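Local structure of tannase (Lactobacillus plantarum, 3WA7) at residues A[73-78]-A[164-169]; A[111-115]-A[131-136]; A[202-206]-A[451-456]. The protein is a tannase, an alpha/beta-hydrolase esterase (EC 3.1.1.20) that hydrolyses the galloyl ester bonds of tannins to release gallic acid. All coordinates share one frame; numbering follows the deposited sequence.

Contact 1 (A[73-78]-A[164-169]). With SO4 (sulfate ion), chain C.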
ATOM      1  N   ASN A  73       7.329   1.525  -5.387  1.00  5.82           N
ATOM      2  CA  ASN A  73       8.193   1.671  -4.226  1.00  5.44           C
ATOM      3  C   ASN A  73       8.391   0.293  -3.608  1.00  5.45           C
ATOM      4  O   ASN A  73       7.578  -0.612  -3.802  1.00  6.59           O
ATOM      5  CB  ASN A  73       7.605   2.660  -3.210  1.00  5.99           C
ATOM      6  CG  ASN A  73       6.418   2.099  -2.455  1.00  5.57           C
ATOM      7  OD1 ASN A  73       6.562   1.195  -1.633  1.00  4.90           O
ATOM      8  ND2 ASN A  73       5.235   2.635  -2.731  1.00  5.80           N
ATOM      9  N   THR A  74       9.479   0.131  -2.867  1.00  4.05           N
ATOM     10  CA  THR A  74       9.784  -1.154  -2.258  1.00  4.96           C
ATOM     11  C   THR A  74       9.540  -1.161  -0.755  1.00  6.14           C
ATOM     12  O   THR A  74      10.099  -1.983  -0.030  1.00  6.84           O
ATOM     13  CB  THR A  74      11.245  -1.527  -2.522  1.00  6.37           C
ATOM     14  OG1 THR A  74      12.097  -0.499  -2.000  1.00  6.92           O
ATOM     15  CG2 THR A  74      11.491  -1.665  -4.014  1.00  5.32           C
ATOM     16  N   VAL A  75       8.692  -0.253  -0.291  1.00  5.98           N
ATOM     17  CA  VAL A  75       8.397  -0.170   1.130  1.00  5.42           C
ATOM     18  C   VAL A  75       7.534  -1.318   1.628  1.00  6.98           C
ATOM     19  O   VAL A  75       6.518  -1.669   1.021  1.00  4.66           O
ATOM     20  CB  VAL A  75       7.696   1.162   1.487  1.00  5.84           C
ATOM     21  CG1 VAL A  75       7.286   1.166   2.960  1.00  7.07           C
ATOM     22  CG2 VAL A  75       8.627   2.327   1.205  1.00  8.40           C
ATOM     23  N   GLY A  76       7.974  -1.901   2.736  1.00  7.19           N
ATOM     24  CA  GLY A  76       7.256  -2.984   3.379  1.00  7.35           C
ATOM     25  C   GLY A  76       7.461  -2.797   4.871  1.00  7.01           C
ATOM     26  O   GLY A  76       8.532  -2.361   5.288  1.00  7.67           O
ATOM     27  N   GLY A  77       6.443  -3.107   5.671  1.00  6.27           N
ATOM     28  CA  GLY A  77       6.553  -2.968   7.117  1.00  6.97           C
ATOM     29  C   GLY A  77       6.898  -1.571   7.596  1.00  7.14           C
ATOM     30  O   GLY A  77       7.347  -1.395   8.732  1.00  6.92           O
ATOM     31  N   TYR A  78       6.663  -0.583   6.736  1.00  5.52           N
ATOM     32  CA  TYR A  78       6.977   0.817   7.014  1.00  6.80           C
ATOM     33  C   TYR A  78       8.472   1.007   7.247  1.00  8.02           C
ATOM     34  O   TYR A  78       8.912   1.946   7.915  1.00  6.43           O
ATOM     35  CB  TYR A  78       6.153   1.347   8.193  1.00  7.35           C
ATOM     36  CG  TYR A  78       4.751   1.732   7.771  1.00  7.03           C
ATOM     37  CD1 TYR A  78       3.660   0.917   8.063  1.00  8.08           C
ATOM     38  CD2 TYR A  78       4.527   2.889   7.023  1.00  8.00           C
ATOM     39  CE1 TYR A  78       2.377   1.243   7.618  1.00  8.14           C
ATOM     40  CE2 TYR A  78       3.251   3.224   6.571  1.00  7.69           C
ATOM     41  CZ  TYR A  78       2.180   2.398   6.873  1.00  8.79           C
ATOM     42  OH  TYR A  78       0.917   2.729   6.424  1.00  7.54           O
ATOM     43  N   ALA A 164       2.576  -1.844   3.240  1.00  5.76           N
ATOM     44  CA  ALA A 164       2.842  -0.486   3.705  1.00  6.06           C
ATOM     45  C   ALA A 164       3.148   0.367   2.472  1.00  5.95           C
ATOM     46  O   ALA A 164       2.887   1.570   2.451  1.00  4.45           O
ATOM     47  CB  ALA A 164       4.030  -0.474   4.665  1.00  6.75           C
ATOM     48  N   GLY A 165       3.710  -0.275   1.449  1.00  5.98           N
ATOM     49  CA  GLY A 165       4.034   0.419   0.212  1.00  5.02           C
ATOM     50  C   GLY A 165       2.764   0.730  -0.556  1.00  5.21           C
ATOM     51  O   GLY A 165       2.722   1.651  -1.374  1.00  5.11           O
ATOM     52  N   GLY A 166       1.726  -0.061  -0.305  1.00  4.81           N
ATOM     53  CA  GLY A 166       0.451   0.174  -0.961  1.00  4.72           C
ATOM     54  C   GLY A 166      -0.204   1.383  -0.309  1.00  5.39           C
ATOM     55  O   GLY A 166      -0.892   2.170  -0.966  1.00  4.64           O
ATOM     56  N   ALA A 167       0.011   1.532   0.994  1.00  4.28           N
ATOM     57  CA  ALA A 167      -0.540   2.666   1.725  1.00  4.30           C
ATOM     58  C   ALA A 167       0.171   3.927   1.241  1.00  4.57           C
ATOM     59  O   ALA A 167      -0.432   4.999   1.143  1.00  5.14           O
ATOM     60  CB  ALA A 167      -0.329   2.485   3.231  1.00  5.85           C
ATOM     61  N   THR A 168       1.461   3.789   0.937  1.00  3.09           N
ATOM     62  CA  THR A 168       2.258   4.916   0.458  1.00  4.52           C
ATOM     63  C   THR A 168       1.718   5.397  -0.884  1.00  4.64           C
ATOM     64  O   THR A 168       1.549   6.596  -1.102  1.00  4.37           O
ATOM     65  CB  THR A 168       3.740   4.513   0.309  1.00  4.15           C
ATOM     66  OG1 THR A 168       4.247   4.112   1.590  1.00  6.32           O
ATOM     67  CG2 THR A 168       4.573   5.683  -0.225  1.00  5.27           C
ATOM     68  N   SER A 169       1.442   4.451  -1.775  1.00  4.40           N
ATOM     69  CA  SER A 169       0.898   4.766  -3.089  1.00  4.83           C
ATOM     70  C   SER A 169      -0.470   5.431  -2.938  1.00  5.29           C
ATOM     71  O   SER A 169      -0.744   6.463  -3.555  1.00  5.55           O
ATOM     72  CB  SER A 169       0.764   3.485  -3.918  1.00  4.59           C
ATOM     73  OG  SER A 169       0.157   3.747  -5.171  1.00  5.91           O
TER
HETATM   74  S   SO4 C 502       5.231  -6.268   5.007  1.00 14.54           S
HETATM   75  O1  SO4 C 502       6.351  -6.463   4.068  1.00 20.98           O
HETATM   76  O2  SO4 C 502       4.195  -7.281   4.760  1.00 20.72           O
HETATM   77  O3  SO4 C 502       5.728  -6.423   6.382  1.00 19.30           O
HETATM   78  O4  SO4 C 502       4.663  -4.922   4.823  1.00 14.71           O

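Contact 2 (A[111-115]-A[131-136])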
ATOM      1  N   ALA A 111      11.963   5.406  -6.781  1.00  6.48           N
ATOM      2  CA  ALA A 111      12.612   6.195  -5.744  1.00  7.49           C
ATOM      3  C   ALA A 111      12.842   5.448  -4.435  1.00  7.96           C
ATOM      4  O   ALA A 111      12.027   4.621  -4.024  1.00  8.29           O
ATOM      5  CB  ALA A 111      11.798   7.461  -5.481  1.00  9.52           C
ATOM      6  N   GLY A 112      13.973   5.742  -3.796  1.00  7.24           N
ATOM      7  CA  GLY A 112      14.290   5.142  -2.512  1.00  7.37           C
ATOM      8  C   GLY A 112      13.504   5.949  -1.495  1.00  7.83           C
ATOM      9  O   GLY A 112      13.414   7.172  -1.614  1.00  8.95           O
ATOM     10  N   ILE A 113      12.944   5.274  -0.497  1.00  6.35           N
ATOM     11  CA  ILE A 113      12.113   5.924   0.511  1.00  8.05           C
ATOM     12  C   ILE A 113      12.562   5.619   1.940  1.00  5.66           C
ATOM     13  O   ILE A 113      12.790   4.465   2.288  1.00  6.69           O
ATOM     14  CB  ILE A 113      10.639   5.450   0.358  1.00  7.57           C
ATOM     15  CG1 ILE A 113      10.149   5.726  -1.066  1.00  8.63           C
ATOM     16  CG2 ILE A 113       9.753   6.128   1.391  1.00  7.95           C
ATOM     17  CD1 ILE A 113      10.088   7.202  -1.427  1.00  7.61           C
ATOM     18  N   ARG A 114      12.685   6.657   2.763  1.00  7.13           N
ATOM     19  CA  ARG A 114      13.081   6.472   4.158  1.00  6.50           C
ATOM     20  C   ARG A 114      12.044   5.647   4.914  1.00  6.29           C
ATOM     21  O   ARG A 114      10.849   5.706   4.613  1.00  6.75           O
ATOM     22  CB  ARG A 114      13.229   7.823   4.858  1.00  5.82           C
ATOM     23  CG  ARG A 114      14.495   8.584   4.528  1.00  6.16           C
ATOM     24  CD  ARG A 114      14.449   9.940   5.206  1.00  5.85           C
ATOM     25  NE  ARG A 114      13.439  10.799   4.597  1.00  7.54           N
ATOM     26  CZ  ARG A 114      12.987  11.926   5.138  1.00  9.12           C
ATOM     27  NH1 ARG A 114      13.441  12.335   6.316  1.00  8.19           N
ATOM     28  NH2 ARG A 114      12.106  12.668   4.479  1.00  7.70           N
ATOM     29  N   GLY A 115      12.515   4.899   5.909  1.00  7.12           N
ATOM     30  CA  GLY A 115      11.643   4.065   6.718  1.00  6.81           C
ATOM     31  C   GLY A 115      11.910   4.270   8.197  1.00  6.88           C
ATOM     32  O   GLY A 115      12.853   4.972   8.567  1.00  6.96           O
ATOM     33  N   ALA A 131       7.953  10.744   7.208  1.00  5.38           N
ATOM     34  CA  ALA A 131       9.084  10.641   6.286  1.00  5.76           C
ATOM     35  C   ALA A 131       8.797   9.875   4.998  1.00  7.12           C
ATOM     36  O   ALA A 131       9.159  10.329   3.913  1.00  6.72           O
ATOM     37  CB  ALA A 131      10.284  10.016   6.998  1.00  7.33           C
ATOM     38  N   PHE A 132       8.144   8.723   5.112  1.00  6.22           N
ATOM     39  CA  PHE A 132       7.863   7.914   3.930  1.00  6.69           C
ATOM     40  C   PHE A 132       7.075   8.640   2.842  1.00  6.55           C
ATOM     41  O   PHE A 132       7.424   8.557   1.657  1.00  5.67           O
ATOM     42  CB  PHE A 132       7.160   6.601   4.332  1.00  6.10           C
ATOM     43  CG  PHE A 132       5.705   6.755   4.692  1.00  7.05           C
ATOM     44  CD1 PHE A 132       4.710   6.387   3.790  1.00  6.50           C
ATOM     45  CD2 PHE A 132       5.328   7.238   5.942  1.00  6.71           C
ATOM     46  CE1 PHE A 132       3.359   6.493   4.124  1.00  6.87           C
ATOM     47  CE2 PHE A 132       3.981   7.351   6.291  1.00  6.84           C
ATOM     48  CZ  PHE A 132       2.993   6.977   5.382  1.00  7.87           C
ATOM     49  N   ILE A 133       6.031   9.364   3.234  1.00  5.87           N
ATOM     50  CA  ILE A 133       5.214  10.078   2.264  1.00  6.06           C
ATOM     51  C   ILE A 133       5.873  11.384   1.821  1.00  7.27           C
ATOM     52  O   ILE A 133       5.660  11.842   0.702  1.00  5.82           O
ATOM     53  CB  ILE A 133       3.785  10.333   2.816  1.00  6.31           C
ATOM     54  CG1 ILE A 133       2.919  10.999   1.745  1.00  6.45           C
ATOM     55  CG2 ILE A 133       3.847  11.174   4.077  1.00  7.38           C
ATOM     56  CD1 ILE A 133       2.689  10.142   0.510  1.00  7.55           C
ATOM     57  N   VAL A 134       6.685  11.981   2.692  1.00  6.19           N
ATOM     58  CA  VAL A 134       7.391  13.200   2.317  1.00  5.41           C
ATOM     59  C   VAL A 134       8.366  12.832   1.195  1.00  6.62           C
ATOM     60  O   VAL A 134       8.491  13.560   0.207  1.00  5.69           O
ATOM     61  CB  VAL A 134       8.168  13.801   3.517  1.00  4.81           C
ATOM     62  CG1 VAL A 134       9.143  14.873   3.036  1.00  5.91           C
ATOM     63  CG2 VAL A 134       7.186  14.418   4.502  1.00  7.22           C
ATOM     64  N   ASP A 135       9.039  11.692   1.338  1.00  4.30           N
ATOM     65  CA  ASP A 135       9.985  11.251   0.312  1.00  6.18           C
ATOM     66  C   ASP A 135       9.281  10.898  -0.993  1.00  5.68           C
ATOM     67  O   ASP A 135       9.774  11.217  -2.071  1.00  5.63           O
ATOM     68  CB  ASP A 135      10.799  10.044   0.786  1.00  7.42           C
ATOM     69  CG  ASP A 135      11.934  10.432   1.718  1.00  8.56           C
ATOM     70  OD1 ASP A 135      12.246  11.639   1.820  1.00  8.17           O
ATOM     71  OD2 ASP A 135      12.522   9.525   2.340  1.00  7.01           O
HETATM   72  N   MSE A 136       8.134  10.231  -0.902  1.00  5.69           N
HETATM   73  CA  MSE A 136       7.395   9.871  -2.108  1.00  5.03           C
HETATM   74  C   MSE A 136       6.996  11.150  -2.846  1.00  4.20           C
HETATM   75  O   MSE A 136       7.098  11.233  -4.070  1.00  3.83           O
HETATM   76  CB  MSE A 136       6.145   9.060  -1.749  1.00  6.42           C
HETATM   77  CG  MSE A 136       5.440   8.440  -2.949  1.00  7.23           C
HETATM   78 SE   MSE A 136       6.508   7.080  -3.831  1.00 15.29          SE
HETATM   79  CE  MSE A 136       7.067   8.082  -5.392  1.00  8.00           C
TER

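Contact 3 (A[202-206]-A[451-456]). With SO4 (sulfate ion), chain C.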
ATOM      1  N   ALA A 202      -2.521   0.027  -5.763  1.00  5.42           N
ATOM      2  CA  ALA A 202      -2.126  -0.374  -4.422  1.00  7.53           C
ATOM      3  C   ALA A 202      -2.534  -1.793  -4.083  1.00  7.43           C
ATOM      4  O   ALA A 202      -3.702  -2.167  -4.221  1.00  9.07           O
ATOM      5  CB  ALA A 202      -2.717   0.589  -3.398  1.00  5.57           C
ATOM      6  N   TYR A 203      -1.560  -2.583  -3.647  1.00  6.67           N
ATOM      7  CA  TYR A 203      -1.813  -3.956  -3.241  1.00  6.02           C
ATOM      8  C   TYR A 203      -1.822  -3.995  -1.718  1.00  6.72           C
ATOM      9  O   TYR A 203      -0.942  -3.424  -1.067  1.00  6.58           O
ATOM     10  CB  TYR A 203      -0.737  -4.893  -3.791  1.00  6.49           C
ATOM     11  CG  TYR A 203      -0.785  -5.017  -5.294  1.00  7.16           C
ATOM     12  CD1 TYR A 203      -0.131  -4.095  -6.109  1.00  4.91           C
ATOM     13  CD2 TYR A 203      -1.522  -6.032  -5.905  1.00  6.69           C
ATOM     14  CE1 TYR A 203      -0.208  -4.179  -7.497  1.00  7.12           C
ATOM     15  CE2 TYR A 203      -1.608  -6.124  -7.288  1.00  7.01           C
ATOM     16  CZ  TYR A 203      -0.946  -5.194  -8.078  1.00  6.11           C
ATOM     17  OH  TYR A 203      -1.018  -5.293  -9.448  1.00  7.48           O
ATOM     18  N   CYS A 204      -2.837  -4.656  -1.167  1.00  4.86           N
ATOM     19  CA  CYS A 204      -3.035  -4.790   0.276  1.00  5.84           C
ATOM     20  C   CYS A 204      -2.525  -3.592   1.073  1.00  4.84           C
ATOM     21  O   CYS A 204      -1.700  -3.736   1.972  1.00  6.07           O
ATOM     22  CB  CYS A 204      -2.396  -6.088   0.796  1.00  5.45           C
ATOM     23  SG  CYS A 204      -0.618  -6.317   0.485  1.00  7.41           S
ATOM     24  N   PRO A 205      -3.026  -2.387   0.759  1.00  5.59           N
ATOM     25  CA  PRO A 205      -2.580  -1.194   1.481  1.00  5.39           C
ATOM     26  C   PRO A 205      -2.884  -1.260   2.973  1.00  6.88           C
ATOM     27  O   PRO A 205      -4.044  -1.305   3.385  1.00  7.01           O
ATOM     28  CB  PRO A 205      -3.327  -0.060   0.779  1.00  5.72           C
ATOM     29  CG  PRO A 205      -4.599  -0.730   0.320  1.00  6.40           C
ATOM     30  CD  PRO A 205      -4.084  -2.053  -0.212  1.00  4.49           C
ATOM     31  N   ILE A 206      -1.829  -1.282   3.777  1.00  5.80           N
ATOM     32  CA  ILE A 206      -1.980  -1.332   5.223  1.00  5.14           C
ATOM     33  C   ILE A 206      -2.086   0.121   5.669  1.00  5.90           C
ATOM     34  O   ILE A 206      -1.085   0.758   5.998  1.00  5.68           O
ATOM     35  CB  ILE A 206      -0.763  -2.013   5.877  1.00  6.16           C
ATOM     36  CG1 ILE A 206      -0.585  -3.419   5.294  1.00  7.91           C
ATOM     37  CG2 ILE A 206      -0.952  -2.091   7.387  1.00  6.47           C
ATOM     38  CD1 ILE A 206      -1.735  -4.374   5.603  1.00 10.33           C
ATOM     39  N   HIS A 451      -0.692 -12.345   1.420  1.00  8.79           N
ATOM     40  CA  HIS A 451      -0.213 -10.983   1.575  1.00  9.61           C
ATOM     41  C   HIS A 451       0.910 -10.812   0.555  1.00 11.34           C
ATOM     42  O   HIS A 451       2.016 -11.321   0.749  1.00 12.88           O
ATOM     43  CB  HIS A 451       0.316 -10.792   2.998  1.00  9.30           C
ATOM     44  CG  HIS A 451       0.706  -9.384   3.317  1.00  9.52           C
ATOM     45  ND1 HIS A 451      -0.186  -8.335   3.270  1.00  9.72           N
ATOM     46  CD2 HIS A 451       1.891  -8.855   3.702  1.00 11.28           C
ATOM     47  CE1 HIS A 451       0.433  -7.220   3.613  1.00 11.32           C
ATOM     48  NE2 HIS A 451       1.693  -7.507   3.880  1.00 10.56           N
ATOM     49  N   SER A 452       0.618 -10.109  -0.535  1.00  9.09           N
ATOM     50  CA  SER A 452       1.597  -9.909  -1.598  1.00 10.17           C
ATOM     51  C   SER A 452       1.077  -8.905  -2.617  1.00  8.36           C
ATOM     52  O   SER A 452      -0.001  -8.346  -2.446  1.00  8.36           O
ATOM     53  CB  SER A 452       1.857 -11.237  -2.302  1.00 10.51           C
ATOM     54  OG  SER A 452       0.652 -11.729  -2.867  1.00 12.56           O
ATOM     55  N   GLY A 453       1.848  -8.685  -3.679  1.00  9.01           N
ATOM     56  CA  GLY A 453       1.431  -7.756  -4.715  1.00  8.51           C
ATOM     57  C   GLY A 453       2.054  -8.075  -6.064  1.00  8.73           C
ATOM     58  O   GLY A 453       2.804  -9.043  -6.190  1.00  9.19           O
ATOM     59  N   ASP A 454       1.726  -7.269  -7.073  1.00  8.36           N
ATOM     60  CA  ASP A 454       2.269  -7.429  -8.424  1.00  8.29           C
ATOM     61  C   ASP A 454       2.115  -8.838  -9.006  1.00  8.67           C
ATOM     62  O   ASP A 454       2.953  -9.280  -9.791  1.00  9.31           O
ATOM     63  CB  ASP A 454       3.754  -7.044  -8.429  1.00  7.85           C
ATOM     64  CG  ASP A 454       3.982  -5.561  -8.161  1.00  9.84           C
ATOM     65  OD1 ASP A 454       3.102  -4.913  -7.560  1.00 11.07           O
ATOM     66  OD2 ASP A 454       5.056  -5.044  -8.539  1.00  9.80           O
ATOM     67  N   TYR A 455       1.042  -9.531  -8.640  1.00  9.03           N
ATOM     68  CA  TYR A 455       0.810 -10.893  -9.124  1.00  9.01           C
ATOM     69  C   TYR A 455      -0.157 -10.968 -10.303  1.00 10.34           C
ATOM     70  O   TYR A 455      -0.444 -12.055 -10.808  1.00 12.12           O
ATOM     71  CB  TYR A 455       0.278 -11.753  -7.971  1.00  9.35           C
ATOM     72  CG  TYR A 455      -0.815 -11.069  -7.182  1.00  8.18           C
ATOM     73  CD1 TYR A 455      -2.079 -10.868  -7.732  1.00  9.18           C
ATOM     74  CD2 TYR A 455      -0.568 -10.568  -5.902  1.00  8.47           C
ATOM     75  CE1 TYR A 455      -3.070 -10.184  -7.038  1.00 10.30           C
ATOM     76  CE2 TYR A 455      -1.554  -9.882  -5.197  1.00  7.80           C
ATOM     77  CZ  TYR A 455      -2.802  -9.692  -5.772  1.00  9.06           C
ATOM     78  OH  TYR A 455      -3.773  -8.993  -5.092  1.00  8.58           O
ATOM     79  N   ASP A 456      -0.642  -9.812 -10.746  1.00 10.60           N
ATOM     80  CA  ASP A 456      -1.604  -9.732 -11.843  1.00 10.52           C
ATOM     81  C   ASP A 456      -1.217  -8.642 -12.838  1.00  9.72           C
ATOM     82  O   ASP A 456      -2.065  -7.851 -13.249  1.00  8.99           O
ATOM     83  CB  ASP A 456      -2.977  -9.400 -11.265  1.00  9.89           C
ATOM     84  CG  ASP A 456      -2.951  -8.135 -10.426  1.00 11.08           C
ATOM     85  OD1 ASP A 456      -1.846  -7.579 -10.249  1.00 10.58           O
ATOM     86  OD2 ASP A 456      -4.015  -7.697  -9.941  1.00 10.12           O
TER
HETATM   87  S   SO4 C 502       5.231  -6.268   5.007  1.00 14.54           S
HETATM   88  O1  SO4 C 502       6.351  -6.463   4.068  1.00 20.98           O
HETATM   89  O2  SO4 C 502       4.195  -7.281   4.760  1.00 20.72           O
HETATM   90  O3  SO4 C 502       5.728  -6.423   6.382  1.00 19.30           O
HETATM   91  O4  SO4 C 502       4.663  -4.922   4.823  1.00 14.71           O

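Contact 1 (A[73-78]-A[164-169])
Ala164 opens the helix with its CB set over the centre of the Tyr78 ring, a CH-pi contact 3.7 Å from the centroid and 12° off the ring normal. Ala164 CB also lies 4.0 Å from Val75 CG1. Gly165 comes next and brings its backbone right up to the loop: Gly165 CA is 3.2 Å from Asn73 OD1, leaving no room for a side chain. Gly165 O takes an almost straight 3.0 Å bond from Asn73 ND2 and, from the opposite face of the carbonyl plane, the helical N-H of Ser169. Asn73 spends its other amide atom on its own chain, where OD1 accepts from Val75 N in an Asx turn; held at both ends, the amide has its rotation fixed. Further on, Ala167 CB rests against Tyr78 OH, whose hydrogen-bond partner is Ile206 O, and Thr168 CB and CG2 pack against Asn73 ND2. On the loop side, Gly77 N donates a 2.7 Å bond to sulfate O4, and that sulfate, probably from the crystallisation liquor, is also bonded to Ser163 OG. Helix 164-174, which follows the likely nucleophile elbow, thus packs on a loop whose Gly77 N-H is consistent with the oxyanion side of an alpha/beta-hydrolase active site.

Contact 2 (A[111-115]-A[131-136])
Arg114 and Asp135 carry this contact through a side-on salt bridge, which ties the loop leaving strand 107-111 of the central alpha/beta-hydrolase sheet to the first turns of helix 131-145. The arginine chain starts with CG beside its own backbone N, runs extended through chi2, and then bends at chi3 (-69°), which turns the guanidinium back over the helix. There Arg114 NE meets Asp135 OD2 at 2.7 Å, close to the guanidinium plane, on the syn side of the oxygen but 27° out of the carboxylate plane. Arg114 NH2 reaches Asp135 OD1 at 2.9 Å from well above that plane, because the two flat groups are twisted 40° apart instead of lying coplanar. OD2 is gripped a second time: the backbone N-H of Arg114 binds the anti lone pair of OD2, so main chain and side chain of one residue hold the same oxygen. Gln43 NE2 adds a bond to OD1. This buried carboxylate is therefore richly supplied with donors, which would be expected to favour its charged form. Ala131 CB sits over the centre of one guanidinium face, while Val134 CG1 comes in at the edge by NH2. Helix 182-188 adds Leu188 against the arginine.

Ile113 fills the apolar side. Its CG2, anti to the backbone N, points at the Phe132 backbone and packs 3.9 Å from Phe132 CB; the phenyl ring itself leads off toward Tyr78, which it meets edge-to-face. The other branch of Ile113 slides past Asp135 in the opposite direction, and its CD1 ends 3.7 Å from Asp135 CB and 4.3 Å from the selenium of selenomethionine Met136.

Contact 3 (A[202-206]-A[451-456])
Tyr203 lays one face of its ring against the Gly453-Asp454 peptide, with Asp454 N 3.4 Å above the plane and over its centre. Gly453 CA sits 3.6 Å from Tyr203 CG, and a CB on Gly453 would collide with Tyr203 CB. At the far end, Tyr203 OH donates a 2.6 Å hydrogen bond to the syn lone pair of Asp456 OD1, while OD2 of that carboxylate forms a salt bridge with Arg412. The edge of the Tyr203 ring also points at the face of Tyr455 in a T-shaped pair, planes 76° apart. At the other end of the contact, Cys204 SG approaches the His451 ring obliquely, 3.9 Å from its centroid, and Ile206 CD1 reaches His451 CE1. With CG anti to the backbone N (chi1 -174°), the histidine swings its ring toward Cys204 and the sulfate; ND1 is hydrogen-bonded to Asp419 OD2 and NE2 to Ser163 OG, which fits a Ser-His-Asp triad, and NE2 also makes a weak bond to sulfate O2. Segment 202-206 takes in the last residues of strand 199-203, between strands 157-160 and 410-414, and the turn after it; 451-456, the end of the loop between strand 440-444 and helix 457-468, runs alongside, nearly antiparallel (156°).

Contact 2 is nested along the chain inside the loop that contact 1 closes, and contact 3 follows, bringing residues near the C-terminus back to the central sheet. Contacts 1 and 2 have centres about 9 Å apart and join through helices 164-174 and 131-145, where Phe132 packs on Thr168, and through their loops, where Val75 meets Ile113. Contacts 1 and 3, about 10 Å apart between centres, share the sulfate and meet where Tyr78 OH reaches Ile206 O at 2.8 Å. Contacts 2 and 3, centres about 19 Å apart, do not touch. Together they run from a helix flanking the sheet, through the helix after the probable nucleophile, to the histidine loop of the likely active site.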